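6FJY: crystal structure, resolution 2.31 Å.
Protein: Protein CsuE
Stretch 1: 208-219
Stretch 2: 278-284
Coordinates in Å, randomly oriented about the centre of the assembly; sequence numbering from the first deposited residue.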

# COMPACT_ATOMS: atom_id res chain seq x y z
N ILE D 208 -11.26 -14.21 -3.00
CA ILE D 208 -10.30 -13.11 -2.97
C ILE D 208 -10.91 -11.89 -3.65
O ILE D 208 -11.26 -11.94 -4.84
CB ILE D 208 -8.96 -13.49 -3.64
CG1 ILE D 208 -8.35 -14.68 -2.89
CG2 ILE D 208 -8.02 -12.30 -3.63
CD1 ILE D 208 -7.03 -15.12 -3.40
N ARG D 209 -11.04 -10.80 -2.90
CA ARG D 209 -11.58 -9.53 -3.39
C ARG D 209 -10.41 -8.57 -3.57
O ARG D 209 -9.76 -8.20 -2.59
CB ARG D 209 -12.63 -8.97 -2.44
CG ARG D 209 -13.78 -9.93 -2.17
CD ARG D 209 -14.74 -9.40 -1.12
NE ARG D 209 -15.08 -8.00 -1.37
CZ ARG D 209 -14.85 -7.00 -0.52
NH1 ARG D 209 -14.31 -7.25 0.67
NH2 ARG D 209 -15.19 -5.76 -0.85
N CYS D 210 -10.16 -8.17 -4.81
CA CYS D 210 -9.02 -7.35 -5.17
C CYS D 210 -9.49 -6.15 -5.97
O CYS D 210 -10.54 -6.17 -6.61
CB CYS D 210 -7.98 -8.16 -5.99
SG CYS D 210 -6.92 -9.30 -5.09
N SER D 211 -8.71 -5.08 -5.91
CA SER D 211 -8.90 -3.96 -6.81
C SER D 211 -8.60 -4.39 -8.25
O SER D 211 -8.03 -5.46 -8.50
CB SER D 211 -8.02 -2.78 -6.40
OG SER D 211 -6.75 -3.26 -6.00
N VAL D 212 -9.00 -3.55 -9.21
CA VAL D 212 -8.75 -3.89 -10.62
C VAL D 212 -7.25 -4.00 -10.86
O VAL D 212 -6.43 -3.46 -10.11
CB VAL D 212 -9.39 -2.89 -11.59
CG1 VAL D 212 -10.90 -3.02 -11.58
CG2 VAL D 212 -8.95 -1.48 -11.27
N ASN D 213 -6.90 -4.71 -11.92
CA ASN D 213 -5.53 -5.18 -12.18
C ASN D 213 -5.13 -6.01 -10.96
O ASN D 213 -5.89 -6.93 -10.61
CB ASN D 213 -4.65 -3.98 -12.49
CG ASN D 213 -5.28 -3.08 -13.52
OD1 ASN D 213 -5.36 -1.86 -13.34
ND2 ASN D 213 -5.77 -3.67 -14.60
N THR D 214 -4.02 -5.72 -10.30
CA THR D 214 -3.60 -6.44 -9.10
C THR D 214 -3.62 -7.95 -9.31
O THR D 214 -4.45 -8.66 -8.73
CB THR D 214 -4.49 -6.10 -7.91
OG1 THR D 214 -4.86 -4.72 -7.96
CG2 THR D 214 -3.73 -6.38 -6.62
N PRO D 215 -2.75 -8.46 -10.16
CA PRO D 215 -2.70 -9.91 -10.36
C PRO D 215 -1.96 -10.57 -9.21
O PRO D 215 -1.22 -9.93 -8.47
CB PRO D 215 -1.91 -10.05 -11.67
CG PRO D 215 -0.95 -8.88 -11.60
CD PRO D 215 -1.65 -7.76 -10.84
N TYR D 216 -2.17 -11.88 -9.09
CA TYR D 216 -1.51 -12.65 -8.05
C TYR D 216 -1.59 -14.12 -8.40
O TYR D 216 -2.40 -14.54 -9.23
CB TYR D 216 -2.14 -12.42 -6.67
CG TYR D 216 -3.62 -12.69 -6.67
CD1 TYR D 216 -4.51 -11.68 -6.98
CD2 TYR D 216 -4.12 -13.96 -6.39
CE1 TYR D 216 -5.86 -11.90 -6.99
CE2 TYR D 216 -5.49 -14.19 -6.40
CZ TYR D 216 -6.35 -13.15 -6.70
OH TYR D 216 -7.70 -13.35 -6.73
N TYR D 217 -0.73 -14.88 -7.74
CA TYR D 217 -0.77 -16.33 -7.77
C TYR D 217 -1.17 -16.85 -6.39
O TYR D 217 -0.80 -16.27 -5.36
CB TYR D 217 0.60 -16.91 -8.16
CG TYR D 217 1.01 -16.66 -9.60
CD1 TYR D 217 0.47 -17.40 -10.64
CD2 TYR D 217 1.97 -15.70 -9.91
CE1 TYR D 217 0.85 -17.19 -11.96
CE2 TYR D 217 2.36 -15.47 -11.23
CZ TYR D 217 1.79 -16.22 -12.24
OH TYR D 217 2.17 -16.02 -13.54
N VAL D 218 -1.95 -17.92 -6.38
CA VAL D 218 -2.39 -18.59 -5.16
C VAL D 218 -1.75 -19.97 -5.15
O VAL D 218 -1.99 -20.78 -6.05
CB VAL D 218 -3.92 -18.70 -5.08
CG1 VAL D 218 -4.33 -19.13 -3.69
CG2 VAL D 218 -4.57 -17.40 -5.44
N SER D 219 -0.96 -20.25 -4.12
CA SER D 219 -0.33 -21.55 -3.95
C SER D 219 -0.72 -22.14 -2.60
O SER D 219 -1.05 -21.43 -1.65
CB SER D 219 1.19 -21.46 -4.07
OG SER D 219 1.57 -21.04 -5.37
N VAL D 278 -13.86 -2.91 -7.93
CA VAL D 278 -13.56 -4.06 -7.09
C VAL D 278 -13.89 -5.37 -7.81
O VAL D 278 -15.03 -5.60 -8.20
CB VAL D 278 -14.32 -4.01 -5.75
CG1 VAL D 278 -15.74 -3.50 -5.97
CG2 VAL D 278 -14.36 -5.40 -5.10
N THR D 279 -12.89 -6.23 -7.96
CA THR D 279 -13.08 -7.54 -8.57
C THR D 279 -12.83 -8.64 -7.55
O THR D 279 -11.86 -8.59 -6.78
CB THR D 279 -12.15 -7.74 -9.77
OG1 THR D 279 -12.15 -9.13 -10.13
CG2 THR D 279 -10.74 -7.32 -9.44
N GLN D 280 -13.73 -9.63 -7.53
CA GLN D 280 -13.66 -10.75 -6.61
C GLN D 280 -13.38 -12.02 -7.39
O GLN D 280 -14.06 -12.31 -8.39
CB GLN D 280 -14.96 -10.88 -5.81
CG GLN D 280 -15.03 -12.07 -4.86
CD GLN D 280 -16.46 -12.39 -4.43
OE1 GLN D 280 -16.74 -13.47 -3.92
NE2 GLN D 280 -17.37 -11.45 -4.66
N GLN D 281 -12.37 -12.78 -6.96
CA GLN D 281 -12.09 -14.11 -7.49
C GLN D 281 -12.52 -15.17 -6.48
O GLN D 281 -12.30 -15.02 -5.27
CB GLN D 281 -10.61 -14.31 -7.81
CG GLN D 281 -10.06 -13.49 -8.95
CD GLN D 281 -9.72 -12.08 -8.52
OE1 GLN D 281 -9.22 -11.85 -7.42
NE2 GLN D 281 -10.00 -11.12 -9.40
N ASN D 282 -13.10 -16.25 -6.98
CA ASN D 282 -13.40 -17.42 -6.18
C ASN D 282 -12.71 -18.64 -6.78
O ASN D 282 -12.49 -18.72 -7.99
CB ASN D 282 -14.90 -17.64 -6.07
CG ASN D 282 -15.54 -16.67 -5.09
OD1 ASN D 282 -15.55 -16.92 -3.88
ND2 ASN D 282 -16.04 -15.55 -5.61
N TYR D 283 -12.32 -19.57 -5.91
CA TYR D 283 -11.56 -20.76 -6.31
C TYR D 283 -12.23 -21.98 -5.69
O TYR D 283 -12.07 -22.24 -4.50
CB TYR D 283 -10.10 -20.65 -5.88
CG TYR D 283 -9.38 -19.44 -6.41
CD1 TYR D 283 -9.50 -18.19 -5.78
CD2 TYR D 283 -8.55 -19.53 -7.54
CE1 TYR D 283 -8.83 -17.08 -6.27
CE2 TYR D 283 -7.89 -18.42 -8.03
CZ TYR D 283 -8.03 -17.20 -7.40
OH TYR D 283 -7.38 -16.10 -7.89
N VAL D 284 -12.96 -22.72 -6.50
CA VAL D 284 -13.59 -23.96 -6.07
C VAL D 284 -12.54 -25.05 -6.03
O VAL D 284 -11.64 -25.11 -6.89
CB VAL D 284 -14.77 -24.32 -7.00
CG1 VAL D 284 -15.36 -25.68 -6.63
CG2 VAL D 284 -15.83 -23.25 -6.93

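Two strands far apart in sequence pair edge to edge as a short antiparallel ladder, and side chains on one face of the sheet extend the contact beyond the backbone hydrogen bonds. Strand 208-210 runs against strand 279-284 with 158° between their directions. Two reciprocal pairs of hydrogen bonds hold the register. Ile 208 N donates to Gln 281 O (2.6 Å), and Gln 281 N donates to Ile 208 O (2.5 Å); Cys 210 N donates to Thr 279 O (2.6 Å), and Thr 279 N to Cys 210 O (2.7 Å). Between these pairs, Arg 209 faces Gln 280 at a non-hydrogen-bonded position, where the CA atoms of Arg 209 and Gln 280 come within 4.0 Å. Here CA-H groups approach carbonyl oxygens instead: Gln 280 CA lies 3.2 Å from Ile 208 O, and Arg 209 CA 3.5 Å from Thr 279 O. The side chains of this central pair share one face, and their aliphatic portions meet at 3.7 Å between Arg 209 CG and Gln 280 CG. Ile 208, Cys 210, Thr 279 and Gln 281 occupy the other face. Thr 279 CG2 reaches past the ladder to the loop, 3.4 Å from Ser 211 O and 4.1 Å from Val 212 CA. That loop is braced internally: Ser 211 OG donates to Thr 214 OG1 (3.1 Å), which in turn donates to Val 212 O (2.9 Å). Farther along, Tyr 283 points toward stretch 1 and gathers apolar neighbours. Its CE1 packs 3.9 Å from Ile 208 CD1, while Tyr 283 CZ lies 4.0 Å from Val 218 CG2 and 4.1 Å from Tyr 216 CE2. Tyr 283 OH also donates a weak hydrogen bond to Tyr 216 OH (3.0 Å), though the acceptor's position is less certain. Together the stretches bury 535 Å².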